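PDB 3NWG: microcompartments protein from Desulfitobacterium hafniense, which probably serves as a tandem BMC-domain shell protein, three copies of which would build a pseudohexameric tile of a bacterial microcompartment. Local coordinates for residues I94-S107 and G162-H174. Numbering follows the deposited sequence.
Sequences IKALGIIETFSIAS and GMLVDKVVIPSPH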
loop_
_atom_site.group_PDB
_atom_site.type_symbol
_atom_site.label_atom_id
_atom_site.label_comp_id
_atom_site.label_asym_id
_atom_site.label_seq_id
_atom_site.Cartn_x
_atom_site.Cartn_y
_atom_site.Cartn_z
ATOM N N ILE A 94 -10.574 -18.291 14.237
ATOM C CA ILE A 94 -10.351 -17.849 15.602
ATOM C C ILE A 94 -11.547 -18.188 16.499
ATOM O O ILE A 94 -12.690 -17.879 16.179
ATOM C CB ILE A 94 -9.867 -16.352 15.696
ATOM C CG1 ILE A 94 -10.955 -15.411 16.177
ATOM C CG2 ILE A 94 -9.156 -15.887 14.429
ATOM C CD1 ILE A 94 -10.785 -15.086 17.632
ATOM N N LYS A 95 -11.277 -18.876 17.597
ATOM C CA LYS A 95 -12.330 -19.299 18.504
ATOM C C LYS A 95 -12.253 -18.363 19.681
ATOM O O LYS A 95 -12.644 -17.220 19.551
ATOM C CB LYS A 95 -12.144 -20.755 18.920
ATOM C CG LYS A 95 -11.907 -21.675 17.757
ATOM C CD LYS A 95 -12.096 -23.117 18.159
ATOM C CE LYS A 95 -11.701 -24.040 17.014
ATOM N NZ LYS A 95 -12.205 -25.427 17.230
ATOM N N ALA A 96 -11.733 -18.822 20.814
ATOM C CA ALA A 96 -11.406 -17.926 21.909
ATOM C C ALA A 96 -10.102 -17.183 21.572
ATOM O O ALA A 96 -9.216 -17.751 20.947
ATOM C CB ALA A 96 -11.272 -18.697 23.202
ATOM N N LEU A 97 -9.993 -15.923 21.985
ATOM C CA LEU A 97 -8.867 -15.086 21.599
ATOM C C LEU A 97 -8.044 -14.607 22.791
ATOM O O LEU A 97 -8.537 -13.890 23.660
ATOM C CB LEU A 97 -9.359 -13.892 20.785
ATOM C CG LEU A 97 -8.321 -12.910 20.239
ATOM C CD1 LEU A 97 -7.574 -13.482 19.035
ATOM C CD2 LEU A 97 -8.996 -11.616 19.851
ATOM N N GLY A 98 -6.781 -15.013 22.811
ATOM C CA GLY A 98 -5.841 -14.585 23.828
ATOM C C GLY A 98 -4.827 -13.601 23.275
ATOM O O GLY A 98 -4.412 -13.703 22.125
ATOM N N ILE A 99 -4.451 -12.627 24.097
ATOM C CA ILE A 99 -3.462 -11.623 23.719
ATOM C C ILE A 99 -2.521 -11.392 24.894
ATOM O O ILE A 99 -2.984 -11.145 26.018
ATOM C CB ILE A 99 -4.107 -10.263 23.346
ATOM C CG1 ILE A 99 -5.265 -10.443 22.349
ATOM C CG2 ILE A 99 -3.047 -9.313 22.803
ATOM C CD1 ILE A 99 -6.171 -9.177 22.158
ATOM N N ILE A 100 -1.215 -11.482 24.640
ATOM C CA ILE A 100 -0.207 -11.106 25.633
ATOM C C ILE A 100 0.607 -9.932 25.116
ATOM O O ILE A 100 1.031 -9.929 23.961
ATOM C CB ILE A 100 0.739 -12.270 25.987
ATOM C CG1 ILE A 100 -0.067 -13.489 26.436
ATOM C CG2 ILE A 100 1.741 -11.839 27.072
ATOM C CD1 ILE A 100 0.729 -14.764 26.522
ATOM N N GLU A 101 0.842 -8.954 25.983
ATOM C CA GLU A 101 1.503 -7.727 25.585
ATOM C C GLU A 101 2.584 -7.398 26.613
ATOM O O GLU A 101 2.295 -7.295 27.804
ATOM C CB GLU A 101 0.462 -6.616 25.458
ATOM C CG GLU A 101 0.948 -5.229 25.053
ATOM C CD GLU A 101 -0.112 -4.146 25.362
ATOM O OE1 GLU A 101 -1.139 -4.473 26.000
ATOM O OE2 GLU A 101 0.059 -2.969 24.984
ATOM N N THR A 102 3.830 -7.269 26.140
ATOM C CA THR A 102 5.006 -7.059 26.996
ATOM C C THR A 102 5.800 -5.828 26.550
ATOM O O THR A 102 5.678 -5.373 25.397
ATOM C CB THR A 102 5.995 -8.287 27.023
ATOM O OG1 THR A 102 6.607 -8.439 25.741
ATOM C CG2 THR A 102 5.311 -9.578 27.399
ATOM N N PHE A 103 6.628 -5.331 27.476
ATOM C CA PHE A 103 7.453 -4.143 27.292
ATOM C C PHE A 103 8.732 -4.367 26.460
ATOM O O PHE A 103 9.359 -3.405 26.010
ATOM C CB PHE A 103 7.823 -3.552 28.668
ATOM C CG PHE A 103 6.707 -2.768 29.327
ATOM C CD1 PHE A 103 6.246 -1.570 28.766
ATOM C CD2 PHE A 103 6.137 -3.214 30.518
ATOM C CE1 PHE A 103 5.224 -0.837 29.367
ATOM C CE2 PHE A 103 5.093 -2.482 31.145
ATOM C CZ PHE A 103 4.641 -1.290 30.561
ATOM N N SER A 104 9.117 -5.631 26.264
ATOM C CA SER A 104 10.342 -5.965 25.528
ATOM C C SER A 104 10.107 -7.112 24.550
ATOM O O SER A 104 9.272 -7.990 24.797
ATOM C CB SER A 104 11.457 -6.344 26.499
ATOM O OG SER A 104 11.490 -7.749 26.727
ATOM N N ILE A 105 10.871 -7.114 23.459
ATOM C CA ILE A 105 10.754 -8.150 22.440
ATOM C C ILE A 105 11.199 -9.510 22.980
ATOM O O ILE A 105 10.622 -10.552 22.623
ATOM C CB ILE A 105 11.553 -7.776 21.175
ATOM C CG1 ILE A 105 10.920 -6.558 20.488
ATOM C CG2 ILE A 105 11.655 -8.967 20.213
ATOM C CD1 ILE A 105 11.779 -5.892 19.420
ATOM N N ALA A 106 12.213 -9.509 23.844
ATOM C CA ALA A 106 12.687 -10.752 24.441
ATOM C C ALA A 106 11.579 -11.412 25.272
ATOM O O ALA A 106 11.235 -12.578 25.057
ATOM C CB ALA A 106 13.929 -10.511 25.287
ATOM N N SER A 107 11.013 -10.662 26.212
ATOM C CA SER A 107 9.924 -11.187 27.018
ATOM C C SER A 107 8.763 -11.624 26.137
ATOM O O SER A 107 8.142 -12.650 26.403
ATOM C CB SER A 107 9.469 -10.183 28.060
ATOM O OG SER A 107 9.261 -8.933 27.446
ATOM N N GLY A 162 8.625 -7.929 35.762
ATOM C CA GLY A 162 8.029 -6.616 35.499
ATOM C C GLY A 162 8.063 -6.190 34.033
ATOM O O GLY A 162 8.104 -4.993 33.722
HETATM N N MSE A 163 8.044 -7.173 33.132
HETATM C CA MSE A 163 8.077 -6.932 31.690
HETATM C C MSE A 163 6.685 -7.017 31.046
HETATM O O MSE A 163 6.538 -6.755 29.850
HETATM C CB MSE A 163 9.000 -7.957 31.017
HETATM C CG MSE A 163 10.487 -7.679 31.114
HETATM SE SE MSE A 163 10.950 -6.049 30.177
HETATM C CE MSE A 163 11.072 -4.876 31.752
ATOM N N LEU A 164 5.674 -7.387 31.838
ATOM C CA LEU A 164 4.326 -7.667 31.336
ATOM C C LEU A 164 3.428 -6.431 31.387
ATOM O O LEU A 164 3.198 -5.849 32.465
ATOM C CB LEU A 164 3.705 -8.824 32.133
ATOM C CG LEU A 164 2.231 -9.284 32.067
ATOM C CD1 LEU A 164 1.313 -8.470 32.967
ATOM C CD2 LEU A 164 1.679 -9.356 30.634
ATOM N N VAL A 165 2.933 -6.030 30.216
ATOM C CA VAL A 165 1.996 -4.911 30.128
ATOM C C VAL A 165 0.614 -5.406 30.557
ATOM O O VAL A 165 0.023 -4.880 31.494
ATOM C CB VAL A 165 1.942 -4.272 28.701
ATOM C CG1 VAL A 165 0.888 -3.135 28.634
ATOM C CG2 VAL A 165 3.345 -3.787 28.244
ATOM N N ASP A 166 0.120 -6.434 29.874
ATOM C CA ASP A 166 -1.152 -7.008 30.224
ATOM C C ASP A 166 -1.526 -8.152 29.281
ATOM O O ASP A 166 -0.822 -8.420 28.304
ATOM C CB ASP A 166 -2.245 -5.921 30.249
ATOM C CG ASP A 166 -3.202 -6.070 31.439
ATOM O OD1 ASP A 166 -3.550 -7.213 31.811
ATOM O OD2 ASP A 166 -3.611 -5.038 32.007
ATOM N N LYS A 167 -2.628 -8.830 29.609
ATOM C CA LYS A 167 -3.186 -9.915 28.804
ATOM C C LYS A 167 -4.703 -9.967 28.932
ATOM O O LYS A 167 -5.274 -9.442 29.884
ATOM C CB LYS A 167 -2.608 -11.282 29.193
ATOM C CG LYS A 167 -2.139 -11.437 30.637
ATOM C CD LYS A 167 -3.217 -11.475 31.678
ATOM C CE LYS A 167 -2.591 -11.121 33.023
ATOM N NZ LYS A 167 -3.624 -10.915 34.062
ATOM N N VAL A 168 -5.343 -10.594 27.953
ATOM C CA VAL A 168 -6.778 -10.777 27.957
ATOM C C VAL A 168 -7.082 -12.115 27.308
ATOM O O VAL A 168 -6.353 -12.552 26.411
ATOM C CB VAL A 168 -7.543 -9.621 27.219
ATOM C CG1 VAL A 168 -7.220 -8.271 27.832
ATOM C CG2 VAL A 168 -7.275 -9.617 25.725
ATOM N N VAL A 169 -8.132 -12.770 27.794
ATOM C CA VAL A 169 -8.766 -13.870 27.074
ATOM C C VAL A 169 -10.199 -13.435 26.765
ATOM O O VAL A 169 -10.966 -13.069 27.664
ATOM C CB VAL A 169 -8.715 -15.199 27.869
ATOM C CG1 VAL A 169 -9.528 -16.295 27.181
ATOM C CG2 VAL A 169 -7.262 -15.659 28.087
ATOM N N ILE A 170 -10.532 -13.432 25.483
ATOM C CA ILE A 170 -11.849 -13.066 25.030
ATOM C C ILE A 170 -12.443 -14.334 24.446
ATOM O O ILE A 170 -12.051 -14.736 23.356
ATOM C CB ILE A 170 -11.774 -11.942 23.966
ATOM C CG1 ILE A 170 -10.964 -10.756 24.508
ATOM C CG2 ILE A 170 -13.181 -11.511 23.477
ATOM C CD1 ILE A 170 -10.583 -9.715 23.446
ATOM N N PRO A 171 -13.378 -14.975 25.184
ATOM C CA PRO A 171 -14.017 -16.263 24.878
ATOM C C PRO A 171 -14.838 -16.256 23.591
ATOM O O PRO A 171 -14.703 -17.164 22.767
ATOM C CB PRO A 171 -14.946 -16.479 26.071
ATOM C CG PRO A 171 -14.394 -15.634 27.151
ATOM C CD PRO A 171 -13.897 -14.429 26.452
ATOM N N SER A 172 -15.686 -15.249 23.425
ATOM C CA SER A 172 -16.460 -15.123 22.198
ATOM C C SER A 172 -16.243 -13.741 21.633
ATOM O O SER A 172 -17.005 -12.815 21.921
ATOM C CB SER A 172 -17.944 -15.383 22.431
ATOM O OG SER A 172 -18.128 -16.622 23.094
ATOM N N PRO A 173 -15.172 -13.594 20.844
ATOM C CA PRO A 173 -14.869 -12.339 20.197
ATOM C C PRO A 173 -15.971 -11.934 19.221
ATOM O O PRO A 173 -16.477 -12.778 18.460
ATOM C CB PRO A 173 -13.580 -12.651 19.437
ATOM C CG PRO A 173 -12.988 -13.798 20.153
ATOM C CD PRO A 173 -14.123 -14.603 20.620
ATOM N N HIS A 174 -16.326 -10.648 19.258
ATOM C CA HIS A 174 -17.206 -10.030 18.285
ATOM C C HIS A 174 -16.610 -10.199 16.905
ATOM O O HIS A 174 -15.396 -10.217 16.754
ATOM C CB HIS A 174 -17.345 -8.542 18.597
ATOM C CG HIS A 174 -18.512 -7.878 17.924
ATOM N ND1 HIS A 174 -18.432 -7.316 16.668
ATOM C CD2 HIS A 174 -19.783 -7.670 18.344
ATOM C CE1 HIS A 174 -19.603 -6.800 16.341
ATOM N NE2 HIS A 174 -20.441 -7.002 17.340
#
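V165 sits between E101 of strand 96-102 and F103 just past its end. V165 CG2 lies almost on the normal of the F103 ring, 3.4 Å from the centroid, a CH-pi contact over the centre of one face. CG1, anti to the backbone N (chi1 177°), turns instead to the carboxylate end of E101, 3.6 Å from its CD. V165 and E101 meet at a classic beta bulge: E101 O accepts from both V165 N at 2.8 Å and D166 N at 3.1 Å, while E101 N bonds to D166 O. Past the bulge, F103 N bonds to M163 O; toward the start of strand 96-102, reciprocal backbone bonds join I99 to V168 and L97 to I170, antiparallel. I99 runs alongside V168, its CD1 nearest V168 CG2, and beyond them P173 packs on L97 CB and I94 CD1. Strand 136-142 flanks the other edge of 96-102, an inner strand of the BMC-domain sheet. The extended E101 carries its carboxylate to I13 N of a second subunit; an alanine here would probably leave that amide without its acceptor and open a gap beside V165 CG1. E101 thus packs against V165 while its carboxylate oxygens meet backbone N-H groups of another subunit.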